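PDB 3BRQ: HTH-type transcriptional regulator ascG from Escherichia coli, which represses transcription of the asc operon by sequence-specific DNA binding, keeping the operon cryptic until an insertion element disrupts the repressor gene. Local coordinates for residues B[64-69]-B[85-90]; B[134-139]-B[166-171]; B[142-147]-B[156-161]; B[245-250]-B[287-292]. One frame throughout, in Å; residues are numbered along the deposited sequence.

How the contacts relate
Contact 1 comes first along the chain: it closes a short loop through strand 80-84, tying helix 63-75 to the loop that leads into helix 90-98 beside the five-stranded parallel sheet. The other three belong to the second, mixed sheet and its helices. Contact 2 joins the ends of helices 123-136 and 152-167, and contact 3 is nested inside the loop it closes, laying helix 152-167 on strand 142-145; the two touch where I135 packs on I142. Contact 4 follows in series, closing the loop between strands 249-252 and 284-286. It meets contact 2 through a probable hydrogen bond from H139 to I292. No two loops cross.

Contact 1. Residues B[64-69]-B[85-90]; sequences EEERQA and PRFLSV. With SO4 (sulfate ion), chain F.
E66 meets P85 to L88 at the loop that follows strand 80-84 and leads into helix 90-98, next to a site where R86 holds a sulfate ion. The CG of E66 stands anti to the carbonyl carbon (chi1 -68°) and the chain runs extended from there, which carries both carboxylate oxygens from the helix to the backbone of the loop. OE2 takes F87 N at 2.9 Å on its syn lone pair, an almost straight bond at 173°. R86 N reaches the same OE2 at 2.8 Å, also from the syn side but 34° out of the carboxylate plane, and T27 OG1 is a further partner of that oxygen. OE1 receives L88 N at 2.8 Å, nearly along its own C-O bond. So many donors around one buried group would be expected to favour its ionised form, and the length of glutamate suits the span from helix to loop. An alanine here would probably leave the three amides of the loop without their common acceptor and let the loop shift. L88 adds an apolar cover, with CD1 3.7 Å from E66 CB and CD2 over one face of the R67 guanidinium, whose NH2 forms a salt bridge to E92. On the far side of the loop, R86 gives NE to sulfate O2 at 3.1 Å and NH2 to O3 at 2.9 Å; the ion, probably from the crystallisation liquor, is also held by S151 and T153. Loops at the carboxyl ends of parallel strands, leading into the next helix, are characteristic of the periplasmic binding protein-like fold of LacI-type repressors.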
loop_
_atom_site.group_PDB
_atom_site.type_symbol
_atom_site.label_atom_id
_atom_site.label_comp_id
_atom_site.label_asym_id
_atom_site.label_seq_id
_atom_site.Cartn_x
_atom_site.Cartn_y
_atom_site.Cartn_z
ATOM N N GLU B 64 -8.438 -5.208 -22.672
ATOM C CA GLU B 64 -9.239 -4.232 -23.383
ATOM C C GLU B 64 -9.358 -2.892 -22.656
ATOM O O GLU B 64 -9.256 -1.829 -23.281
ATOM C CB GLU B 64 -10.646 -4.798 -23.696
ATOM C CG GLU B 64 -11.611 -3.754 -24.377
ATOM C CD GLU B 64 -11.183 -3.313 -25.771
ATOM O OE1 GLU B 64 -10.524 -4.112 -26.492
ATOM O OE2 GLU B 64 -11.583 -2.184 -26.179
ATOM N N GLU B 65 -9.539 -2.919 -21.351
ATOM C CA GLU B 65 -9.658 -1.662 -20.618
ATOM C C GLU B 65 -8.283 -0.944 -20.437
ATOM O O GLU B 65 -8.225 0.284 -20.366
ATOM C CB GLU B 65 -10.290 -1.922 -19.261
ATOM C CG GLU B 65 -11.838 -2.031 -19.278
ATOM C CD GLU B 65 -12.426 -2.794 -18.090
ATOM O OE1 GLU B 65 -11.805 -3.714 -17.495
ATOM O OE2 GLU B 65 -13.564 -2.492 -17.761
ATOM N N GLU B 66 -7.188 -1.716 -20.347
ATOM C CA GLU B 66 -5.859 -1.119 -20.314
ATOM C C GLU B 66 -5.602 -0.355 -21.591
ATOM O O GLU B 66 -5.162 0.776 -21.530
ATOM C CB GLU B 66 -4.772 -2.169 -20.056
ATOM C CG GLU B 66 -4.815 -2.789 -18.641
ATOM C CD GLU B 66 -3.940 -4.038 -18.516
ATOM O OE1 GLU B 66 -3.540 -4.612 -19.581
ATOM O OE2 GLU B 66 -3.666 -4.482 -17.374
ATOM N N ARG B 67 -5.918 -0.967 -22.739
ATOM C CA ARG B 67 -5.857 -0.293 -24.020
ATOM C C ARG B 67 -6.748 0.982 -24.121
ATOM O O ARG B 67 -6.279 2.043 -24.570
ATOM C CB ARG B 67 -6.218 -1.310 -25.085
ATOM C CG ARG B 67 -6.238 -0.822 -26.486
ATOM C CD ARG B 67 -7.068 -1.816 -27.319
ATOM N NE ARG B 67 -6.232 -2.923 -27.712
ATOM C CZ ARG B 67 -6.325 -4.191 -27.310
ATOM N NH1 ARG B 67 -7.271 -4.615 -26.475
ATOM N NH2 ARG B 67 -5.440 -5.061 -27.788
ATOM N N GLN B 68 -7.997 0.889 -23.654
ATOM C CA GLN B 68 -8.884 2.034 -23.696
ATOM C C GLN B 68 -8.371 3.174 -22.815
ATOM O O GLN B 68 -8.588 4.341 -23.125
ATOM C CB GLN B 68 -10.302 1.674 -23.226
ATOM C CG GLN B 68 -11.052 0.821 -24.244
ATOM C CD GLN B 68 -12.354 0.272 -23.667
ATOM O OE1 GLN B 68 -12.755 0.639 -22.534
ATOM N NE2 GLN B 68 -13.025 -0.617 -24.434
ATOM N N ALA B 69 -7.729 2.839 -21.711
ATOM C CA ALA B 69 -7.204 3.880 -20.758
ATOM C C ALA B 69 -6.019 4.640 -21.392
ATOM O O ALA B 69 -5.853 5.848 -21.207
ATOM C CB ALA B 69 -6.756 3.204 -19.465
ATOM N N PRO B 85 0.893 -2.621 -17.320
ATOM C CA PRO B 85 -0.227 -3.483 -17.579
ATOM C C PRO B 85 -0.087 -4.873 -16.933
ATOM O O PRO B 85 1.022 -5.478 -16.927
ATOM C CB PRO B 85 -0.171 -3.619 -19.118
ATOM C CG PRO B 85 1.237 -3.606 -19.420
ATOM C CD PRO B 85 1.949 -2.846 -18.307
ATOM N N ARG B 86 -1.203 -5.401 -16.408
ATOM C CA ARG B 86 -1.222 -6.790 -16.001
ATOM C C ARG B 86 -1.618 -7.602 -17.223
ATOM O O ARG B 86 -0.970 -8.621 -17.501
ATOM C CB ARG B 86 -2.237 -7.084 -14.864
ATOM C CG ARG B 86 -2.293 -8.593 -14.533
ATOM C CD ARG B 86 -2.862 -8.944 -13.204
ATOM N NE ARG B 86 -1.999 -8.557 -12.066
ATOM C CZ ARG B 86 -2.388 -8.740 -10.822
ATOM N NH1 ARG B 86 -3.572 -9.325 -10.649
ATOM N NH2 ARG B 86 -1.621 -8.377 -9.767
ATOM N N PHE B 87 -2.657 -7.171 -17.956
ATOM C CA PHE B 87 -3.317 -8.065 -18.938
ATOM C C PHE B 87 -2.832 -8.011 -20.400
ATOM O O PHE B 87 -2.862 -9.047 -21.095
ATOM C CB PHE B 87 -4.854 -7.935 -18.857
ATOM C CG PHE B 87 -5.409 -8.276 -17.496
ATOM C CD1 PHE B 87 -5.652 -9.626 -17.140
ATOM C CD2 PHE B 87 -5.608 -7.280 -16.547
ATOM C CE1 PHE B 87 -6.132 -9.953 -15.884
ATOM C CE2 PHE B 87 -6.088 -7.595 -15.262
ATOM C CZ PHE B 87 -6.346 -8.895 -14.911
ATOM N N LEU B 88 -2.451 -6.837 -20.907
ATOM C CA LEU B 88 -2.048 -6.740 -22.317
ATOM C C LEU B 88 -0.881 -7.673 -22.613
ATOM O O LEU B 88 0.022 -7.756 -21.809
ATOM C CB LEU B 88 -1.686 -5.322 -22.714
ATOM C CG LEU B 88 -2.844 -4.318 -22.883
ATOM C CD1 LEU B 88 -2.329 -2.871 -22.700
ATOM C CD2 LEU B 88 -3.495 -4.468 -24.252
ATOM N N SER B 89 -0.924 -8.386 -23.735
ATOM C CA SER B 89 0.206 -9.229 -24.129
ATOM C C SER B 89 1.313 -8.311 -24.614
ATOM O O SER B 89 1.074 -7.181 -25.038
ATOM C CB SER B 89 -0.192 -10.157 -25.253
ATOM O OG SER B 89 -0.413 -9.396 -26.401
ATOM N N VAL B 90 2.547 -8.775 -24.524
ATOM C CA VAL B 90 3.701 -8.093 -25.176
ATOM C C VAL B 90 3.425 -7.550 -26.599
ATOM O O VAL B 90 3.659 -6.356 -26.897
ATOM C CB VAL B 90 4.962 -9.016 -25.068
ATOM C CG1 VAL B 90 5.952 -8.842 -26.213
ATOM C CG2 VAL B 90 5.621 -8.757 -23.714
HETATM S S SO4 F . 1.661 -7.650 -11.794
HETATM O O1 SO4 F . 2.695 -8.391 -12.439
HETATM O O2 SO4 F . 0.680 -7.199 -12.816
HETATM O O3 SO4 F . 1.121 -8.378 -10.675
HETATM O O4 SO4 F . 2.319 -6.533 -11.126
#

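Contact 2. Residues B[134-139]-B[166-171]; sequences LINAGH and AQHGIA
The imidazole of H168 carries I135 on one face: CD1 stands 3.8 Å from the ring centroid, 25° off the ring normal and displaced toward the rim, a CH-pi contact. The other branch of I135 takes part as well, with CG2 3.6 Å from H168 CD2, so the two branches lie on the same face of the ring. The side chain of N136 crosses that of H168 at about a right angle. H168 ND1 is bonded to the carbonyl of A164, one turn back, in the helix that H168 follows, and this bond should limit rotation of the imidazole. A second flat group, H139, faces away from the contact and is buried, its ring nitrogens bonded to S202 OG and I292 O. The isoleucines meet tip to tip, I135 CD1 and I170 CD1 being 3.9 Å apart. The chain of I135 is extended (chi2 170°), which sends CD1 out to the ring and to I170 together. Both segments end a helix, and each does so with a Schellman motif whose C-prime residue is a glycine: G138 and G169 both have positive phi, which favours this residue. I170 follows G169 directly into the contact. No hydrogen bond passes between the segments. With branched aliphatic groups resting on one another and on an aromatic face, the contact probably rests mainly on dispersion and on burying the isoleucine tips, while H168 ND1 and both H139 ring nitrogens have partners outside it.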
loop_
_atom_site.group_PDB
_atom_site.type_symbol
_atom_site.label_atom_id
_atom_site.label_comp_id
_atom_site.label_asym_id
_atom_site.label_seq_id
_atom_site.Cartn_x
_atom_site.Cartn_y
_atom_site.Cartn_z
ATOM N N LEU B 134 18.760 -20.846 -1.227
ATOM C CA LEU B 134 18.278 -21.844 -0.309
ATOM C C LEU B 134 18.921 -23.167 -0.607
ATOM O O LEU B 134 19.400 -23.815 0.325
ATOM C CB LEU B 134 16.728 -21.979 -0.338
ATOM C CG LEU B 134 15.928 -20.775 0.111
ATOM C CD1 LEU B 134 14.397 -20.938 -0.173
ATOM C CD2 LEU B 134 16.143 -20.435 1.568
ATOM N N ILE B 135 18.924 -23.600 -1.872
ATOM C CA ILE B 135 19.530 -24.892 -2.241
ATOM C C ILE B 135 21.014 -24.987 -1.840
ATOM O O ILE B 135 21.470 -26.005 -1.289
ATOM C CB ILE B 135 19.397 -25.223 -3.737
ATOM C CG1 ILE B 135 17.913 -25.277 -4.155
ATOM C CG2 ILE B 135 20.152 -26.569 -4.074
ATOM C CD1 ILE B 135 17.660 -25.349 -5.667
ATOM N N ASN B 136 21.766 -23.925 -2.095
ATOM C CA ASN B 136 23.196 -23.912 -1.739
ATOM C C ASN B 136 23.452 -23.802 -0.235
ATOM O O ASN B 136 24.519 -24.234 0.227
ATOM C CB ASN B 136 23.948 -22.839 -2.533
ATOM C CG ASN B 136 24.014 -23.163 -4.019
ATOM O OD1 ASN B 136 23.585 -22.352 -4.863
ATOM N ND2 ASN B 136 24.513 -24.367 -4.354
ATOM N N ALA B 137 22.483 -23.256 0.523
ATOM C CA ALA B 137 22.511 -23.346 1.993
ATOM C C ALA B 137 22.065 -24.718 2.536
ATOM O O ALA B 137 21.996 -24.903 3.749
ATOM C CB ALA B 137 21.728 -22.213 2.655
ATOM N N GLY B 138 21.821 -25.689 1.648
ATOM C CA GLY B 138 21.439 -27.034 2.061
ATOM C C GLY B 138 19.963 -27.448 1.998
ATOM O O GLY B 138 19.609 -28.542 2.408
ATOM N N HIS B 139 19.103 -26.594 1.455
ATOM C CA HIS B 139 17.664 -26.893 1.418
ATOM C C HIS B 139 17.306 -27.641 0.162
ATOM O O HIS B 139 17.395 -27.072 -0.907
ATOM C CB HIS B 139 16.874 -25.595 1.475
ATOM C CG HIS B 139 16.919 -24.914 2.805
ATOM N ND1 HIS B 139 16.243 -25.392 3.905
ATOM C CD2 HIS B 139 17.537 -23.781 3.210
ATOM C CE1 HIS B 139 16.439 -24.582 4.928
ATOM N NE2 HIS B 139 17.193 -23.580 4.524
ATOM N N ALA B 166 15.136 -27.516 -11.079
ATOM C CA ALA B 166 15.514 -28.443 -12.179
ATOM C C ALA B 166 17.047 -28.336 -12.452
ATOM O O ALA B 166 17.743 -29.375 -12.643
ATOM C CB ALA B 166 14.724 -28.128 -13.435
ATOM N N GLN B 167 17.554 -27.100 -12.456
ATOM C CA GLN B 167 18.997 -26.845 -12.625
ATOM C C GLN B 167 19.884 -27.415 -11.514
ATOM O O GLN B 167 21.058 -27.660 -11.744
ATOM C CB GLN B 167 19.287 -25.356 -12.810
ATOM C CG GLN B 167 18.941 -24.815 -14.196
ATOM C CD GLN B 167 19.651 -23.494 -14.496
ATOM O OE1 GLN B 167 20.851 -23.332 -14.215
ATOM N NE2 GLN B 167 18.913 -22.541 -15.083
ATOM N N HIS B 168 19.332 -27.655 -10.329
ATOM C CA HIS B 168 20.089 -28.278 -9.243
ATOM C C HIS B 168 19.759 -29.750 -9.056
ATOM O O HIS B 168 20.096 -30.328 -8.038
ATOM C CB HIS B 168 19.869 -27.543 -7.928
ATOM C CG HIS B 168 20.397 -26.144 -7.910
ATOM N ND1 HIS B 168 19.766 -25.098 -8.553
ATOM C CD2 HIS B 168 21.487 -25.610 -7.301
ATOM C CE1 HIS B 168 20.448 -23.984 -8.348
ATOM N NE2 HIS B 168 21.498 -24.269 -7.597
ATOM N N GLY B 169 19.109 -30.355 -10.041
ATOM C CA GLY B 169 18.841 -31.793 -10.038
ATOM C C GLY B 169 17.841 -32.190 -8.963
ATOM O O GLY B 169 17.918 -33.300 -8.412
ATOM N N ILE B 170 16.927 -31.272 -8.642
ATOM C CA ILE B 170 15.814 -31.551 -7.708
ATOM C C ILE B 170 14.502 -31.732 -8.441
ATOM O O ILE B 170 14.072 -30.861 -9.191
ATOM C CB ILE B 170 15.595 -30.418 -6.665
ATOM C CG1 ILE B 170 16.850 -30.246 -5.823
ATOM C CG2 ILE B 170 14.414 -30.769 -5.786
ATOM C CD1 ILE B 170 16.845 -29.049 -4.891
ATOM N N ALA B 171 13.853 -32.862 -8.197
ATOM C CA ALA B 171 12.579 -33.189 -8.850
ATOM C C ALA B 171 11.471 -32.192 -8.477
ATOM O O ALA B 171 11.340 -31.795 -7.316
ATOM C CB ALA B 171 12.140 -34.586 -8.462
#

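Contact 3. Residues B[142-147]-B[156-161]; sequences IAFLTG and ERLAGY
F144 and Y161 form the tight part of this contact, an offset stack with ring centroids 4.7 Å apart and planes at 25°. The two side chains slide past each other in opposite directions, so that each beta carbon lies over the other's ring: F144 CB sits 3.6 Å from the centroid of Y161, over its centre. Y161 CG is anti to the backbone N (chi1 169°), setting the ring out over the strand, and at its far end OH donates to I142 O, which lies in the ring plane, at 2.6 Å. Tyrosine thus suits a buried place where an apolar face and a polar tip are both needed; a phenylalanine would probably keep the stack but leave I142 O without this hydroxyl. L158 packs beside the F144 ring, L158 CD1 being 3.7 Å from F144 CD2. Toward G147 the packing is looser: T146 CG2 and L158 CD2 are 4.1 Å apart, and R157 turns its end away to bond Y31. Helix 156-161 runs antiparallel to strand 142-145, at 169° and 9.8 Å between axes, as expected of the first half of a beta-alpha-beta unit that goes on to strand 177-178, with helix 123-136 beside it.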
loop_
_atom_site.group_PDB
_atom_site.type_symbol
_atom_site.label_atom_id
_atom_site.label_comp_id
_atom_site.label_asym_id
_atom_site.label_seq_id
_atom_site.Cartn_x
_atom_site.Cartn_y
_atom_site.Cartn_z
ATOM N N ILE B 142 11.767 -27.568 -0.801
ATOM C CA ILE B 142 11.394 -26.173 -0.697
ATOM C C ILE B 142 9.934 -26.025 -1.159
ATOM O O ILE B 142 9.619 -26.421 -2.287
ATOM C CB ILE B 142 12.338 -25.268 -1.598
ATOM C CG1 ILE B 142 13.827 -25.495 -1.243
ATOM C CG2 ILE B 142 11.908 -23.826 -1.504
ATOM C CD1 ILE B 142 14.852 -24.807 -2.204
ATOM N N ALA B 143 9.085 -25.477 -0.287
ATOM C CA ALA B 143 7.709 -25.098 -0.634
ATOM C C ALA B 143 7.627 -23.751 -1.369
ATOM O O ALA B 143 8.501 -22.911 -1.239
ATOM C CB ALA B 143 6.830 -25.092 0.627
ATOM N N PHE B 144 6.585 -23.540 -2.155
ATOM C CA PHE B 144 6.417 -22.318 -2.877
ATOM C C PHE B 144 4.930 -21.896 -2.829
ATOM O O PHE B 144 4.027 -22.673 -3.151
ATOM C CB PHE B 144 6.870 -22.468 -4.335
ATOM C CG PHE B 144 6.979 -21.169 -5.070
ATOM C CD1 PHE B 144 8.171 -20.383 -5.003
ATOM C CD2 PHE B 144 5.904 -20.715 -5.859
ATOM C CE1 PHE B 144 8.254 -19.150 -5.715
ATOM C CE2 PHE B 144 5.996 -19.510 -6.590
ATOM C CZ PHE B 144 7.186 -18.732 -6.536
ATOM N N LEU B 145 4.710 -20.667 -2.353
ATOM C CA LEU B 145 3.419 -20.010 -2.427
ATOM C C LEU B 145 3.309 -19.016 -3.592
ATOM O O LEU B 145 3.973 -17.977 -3.611
ATOM C CB LEU B 145 3.150 -19.250 -1.127
ATOM C CG LEU B 145 2.400 -19.887 0.047
ATOM C CD1 LEU B 145 2.895 -21.244 0.315
ATOM C CD2 LEU B 145 2.549 -19.000 1.306
ATOM N N THR B 146 2.434 -19.316 -4.542
ATOM C CA THR B 146 2.235 -18.433 -5.692
ATOM C C THR B 146 1.341 -17.256 -5.423
ATOM O O THR B 146 0.600 -17.210 -4.430
ATOM C CB THR B 146 1.679 -19.223 -6.949
ATOM O OG1 THR B 146 0.247 -19.329 -6.864
ATOM C CG2 THR B 146 2.221 -20.624 -6.923
ATOM N N GLY B 147 1.458 -16.252 -6.274
ATOM C CA GLY B 147 0.463 -15.173 -6.299
ATOM C C GLY B 147 -0.650 -15.542 -7.242
ATOM O O GLY B 147 -0.695 -16.708 -7.732
ATOM N N GLU B 156 6.252 -15.408 -13.419
ATOM C CA GLU B 156 7.730 -15.377 -13.532
ATOM C C GLU B 156 8.421 -15.928 -12.286
ATOM O O GLU B 156 9.364 -16.748 -12.377
ATOM C CB GLU B 156 8.169 -13.938 -13.757
ATOM C CG GLU B 156 7.771 -13.432 -15.165
ATOM C CD GLU B 156 8.251 -14.418 -16.223
ATOM O OE1 GLU B 156 9.484 -14.441 -16.498
ATOM O OE2 GLU B 156 7.412 -15.207 -16.732
ATOM N N ARG B 157 7.931 -15.531 -11.110
ATOM C CA ARG B 157 8.503 -16.042 -9.857
ATOM C C ARG B 157 8.374 -17.565 -9.745
ATOM O O ARG B 157 9.257 -18.268 -9.234
ATOM C CB ARG B 157 7.877 -15.325 -8.623
ATOM C CG ARG B 157 8.285 -13.846 -8.609
ATOM C CD ARG B 157 7.715 -13.040 -7.336
ATOM N NE ARG B 157 8.229 -11.689 -7.464
ATOM C CZ ARG B 157 7.703 -10.611 -6.877
ATOM N NH1 ARG B 157 6.552 -10.709 -6.195
ATOM N NH2 ARG B 157 8.291 -9.437 -7.070
ATOM N N LEU B 158 7.222 -18.067 -10.147
ATOM C CA LEU B 158 6.989 -19.480 -10.071
ATOM C C LEU B 158 7.931 -20.172 -11.041
ATOM O O LEU B 158 8.509 -21.186 -10.694
ATOM C CB LEU B 158 5.521 -19.814 -10.411
ATOM C CG LEU B 158 5.085 -21.286 -10.505
ATOM C CD1 LEU B 158 5.442 -22.095 -9.259
ATOM C CD2 LEU B 158 3.553 -21.381 -10.714
ATOM N N ALA B 159 8.050 -19.638 -12.230
ATOM C CA ALA B 159 8.952 -20.221 -13.269
ATOM C C ALA B 159 10.405 -20.258 -12.737
ATOM O O ALA B 159 11.111 -21.212 -12.960
ATOM C CB ALA B 159 8.874 -19.371 -14.530
ATOM N N GLY B 160 10.805 -19.237 -11.957
ATOM C CA GLY B 160 12.168 -19.168 -11.428
ATOM C C GLY B 160 12.390 -20.203 -10.338
ATOM O O GLY B 160 13.460 -20.758 -10.225
ATOM N N TYR B 161 11.388 -20.418 -9.483
ATOM C CA TYR B 161 11.384 -21.571 -8.604
ATOM C C TYR B 161 11.563 -22.919 -9.364
ATOM O O TYR B 161 12.419 -23.700 -8.987
ATOM C CB TYR B 161 10.101 -21.554 -7.775
ATOM C CG TYR B 161 9.806 -22.822 -6.993
ATOM C CD1 TYR B 161 10.465 -23.094 -5.782
ATOM C CD2 TYR B 161 8.858 -23.734 -7.449
ATOM C CE1 TYR B 161 10.169 -24.261 -5.041
ATOM C CE2 TYR B 161 8.543 -24.895 -6.708
ATOM C CZ TYR B 161 9.215 -25.160 -5.533
ATOM O OH TYR B 161 8.912 -26.290 -4.797
#

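Contact 4. Residues B[245-250]-B[287-292]; sequences VPALSS and RRDSLI
S249 and S290 lead a mainly polar contact, in which backbone and short side chains join the approach to strand 249-252 to the loop that leaves strand 284-286. S290 OG, in the crowded position between its backbone N and carbonyl carbon (chi1 64°), accepts S249 N at 2.8 Å along an almost straight bond and S249 OG at 3.2 Å, and it is also bonded to V232 O. Serine fits because its short hydroxyl can serve several backbone partners at once. S249 OG in turn accepts R288 N at 2.9 Å. Strands 249-252 and 284-286 are the antiparallel pair at one side of the mixed sheet, and here, past the end of the second strand, residues R288 to L291 fold into a type I beta turn against the first. The turn's S290 N makes a weak bond to A247 O. R288 stretches over the chain with its CG to NE extended, and NH1 meets L248 O at 3.0 Å in the guanidinium plane while holding a salt bridge to D237. Further out, a water takes A247 N and donates to D289 OD2, and P246, after a cis peptide, lays CB 4.2 Å from D289 CB. V245 packs on H220 of the second subunit.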
loop_
_atom_site.group_PDB
_atom_site.type_symbol
_atom_site.label_atom_id
_atom_site.label_comp_id
_atom_site.label_asym_id
_atom_site.label_seq_id
_atom_site.Cartn_x
_atom_site.Cartn_y
_atom_site.Cartn_z
ATOM N N VAL B 245 8.352 -11.074 13.632
ATOM C CA VAL B 245 8.944 -11.878 14.677
ATOM C C VAL B 245 8.835 -13.299 14.135
ATOM O O VAL B 245 7.734 -13.858 14.153
ATOM C CB VAL B 245 8.097 -11.756 15.968
ATOM C CG1 VAL B 245 8.412 -12.872 16.931
ATOM C CG2 VAL B 245 8.267 -10.360 16.640
ATOM N N PRO B 246 9.916 -13.851 13.542
ATOM C CA PRO B 246 11.265 -13.321 13.271
ATOM C C PRO B 246 11.257 -12.385 12.055
ATOM O O PRO B 246 10.320 -12.461 11.202
ATOM C CB PRO B 246 12.066 -14.553 12.910
ATOM C CG PRO B 246 10.988 -15.456 12.229
ATOM C CD PRO B 246 9.708 -15.191 12.937
ATOM N N ALA B 247 12.273 -11.514 11.985
ATOM C CA ALA B 247 12.437 -10.577 10.913
ATOM C C ALA B 247 12.429 -11.312 9.559
ATOM O O ALA B 247 13.127 -12.327 9.381
ATOM C CB ALA B 247 13.752 -9.795 11.064
ATOM N N LEU B 248 11.692 -10.742 8.600
ATOM C CA LEU B 248 11.410 -11.451 7.363
ATOM C C LEU B 248 12.455 -11.195 6.264
ATOM O O LEU B 248 12.575 -10.083 5.782
ATOM C CB LEU B 248 9.983 -11.095 6.895
ATOM C CG LEU B 248 9.562 -11.437 5.469
ATOM C CD1 LEU B 248 9.540 -13.022 5.280
ATOM C CD2 LEU B 248 8.239 -10.862 5.100
ATOM N N SER B 249 13.194 -12.226 5.852
ATOM C CA SER B 249 14.068 -12.125 4.658
ATOM C C SER B 249 13.197 -11.885 3.432
ATOM O O SER B 249 12.167 -12.535 3.261
ATOM C CB SER B 249 14.867 -13.406 4.411
ATOM O OG SER B 249 15.627 -13.835 5.516
ATOM N N SER B 250 13.597 -10.938 2.581
ATOM C CA SER B 250 12.768 -10.534 1.443
ATOM C C SER B 250 13.577 -10.032 0.246
ATOM O O SER B 250 14.608 -9.414 0.403
ATOM C CB SER B 250 11.769 -9.461 1.834
ATOM O OG SER B 250 10.781 -9.303 0.794
ATOM N N ARG B 287 18.759 -10.599 3.597
ATOM C CA ARG B 287 18.833 -11.751 4.482
ATOM C C ARG B 287 18.601 -11.345 5.896
ATOM O O ARG B 287 19.355 -10.521 6.408
ATOM C CB ARG B 287 20.198 -12.427 4.359
ATOM C CG ARG B 287 20.329 -13.142 3.037
ATOM C CD ARG B 287 21.782 -13.498 2.704
ATOM N NE ARG B 287 21.878 -13.655 1.255
ATOM C CZ ARG B 287 22.176 -12.675 0.408
ATOM N NH1 ARG B 287 22.470 -11.460 0.857
ATOM N NH2 ARG B 287 22.188 -12.918 -0.897
ATOM N N ARG B 288 17.548 -11.894 6.514
ATOM C CA ARG B 288 17.177 -11.522 7.890
ATOM C C ARG B 288 16.967 -12.805 8.686
ATOM O O ARG B 288 17.220 -13.923 8.180
ATOM C CB ARG B 288 15.928 -10.602 7.920
ATOM C CG ARG B 288 15.948 -9.412 6.945
ATOM C CD ARG B 288 15.010 -8.288 7.448
ATOM N NE ARG B 288 15.202 -7.011 6.751
ATOM C CZ ARG B 288 14.595 -6.625 5.620
ATOM N NH1 ARG B 288 13.745 -7.420 4.996
ATOM N NH2 ARG B 288 14.853 -5.410 5.112
ATOM N N ASP B 289 16.457 -12.672 9.892
ATOM C CA ASP B 289 16.420 -13.784 10.821
ATOM C C ASP B 289 15.534 -14.961 10.404
ATOM O O ASP B 289 15.715 -16.018 10.989
ATOM C CB ASP B 289 15.984 -13.298 12.206
ATOM C CG ASP B 289 17.070 -12.493 12.897
ATOM O OD1 ASP B 289 18.258 -12.647 12.509
ATOM O OD2 ASP B 289 16.733 -11.703 13.803
ATOM N N SER B 290 14.613 -14.794 9.428
ATOM C CA SER B 290 13.714 -15.881 9.005
ATOM C C SER B 290 14.418 -16.883 8.134
ATOM O O SER B 290 13.843 -17.909 7.751
ATOM C CB SER B 290 12.536 -15.345 8.202
ATOM O OG SER B 290 12.965 -14.759 6.983
ATOM N N LEU B 291 15.669 -16.598 7.813
ATOM C CA LEU B 291 16.421 -17.493 6.963
ATOM C C LEU B 291 17.657 -18.036 7.690
ATOM O O LEU B 291 18.449 -17.247 8.221
ATOM C CB LEU B 291 16.799 -16.771 5.665
ATOM C CG LEU B 291 17.686 -17.498 4.637
ATOM C CD1 LEU B 291 16.950 -18.662 4.042
ATOM C CD2 LEU B 291 18.075 -16.507 3.548
ATOM N N ILE B 292 17.795 -19.373 7.699
ATOM C CA ILE B 292 19.026 -20.074 8.103
ATOM C C ILE B 292 19.119 -21.488 7.490
ATOM O O ILE B 292 18.199 -21.929 6.814
ATOM C CB ILE B 292 19.115 -20.216 9.611
ATOM C CG1 ILE B 292 18.092 -21.233 10.116
ATOM C CG2 ILE B 292 18.984 -18.840 10.306
ATOM C CD1 ILE B 292 18.391 -21.770 11.509
HETATM O O HOH W 1 14.011 -11.530 14.286
#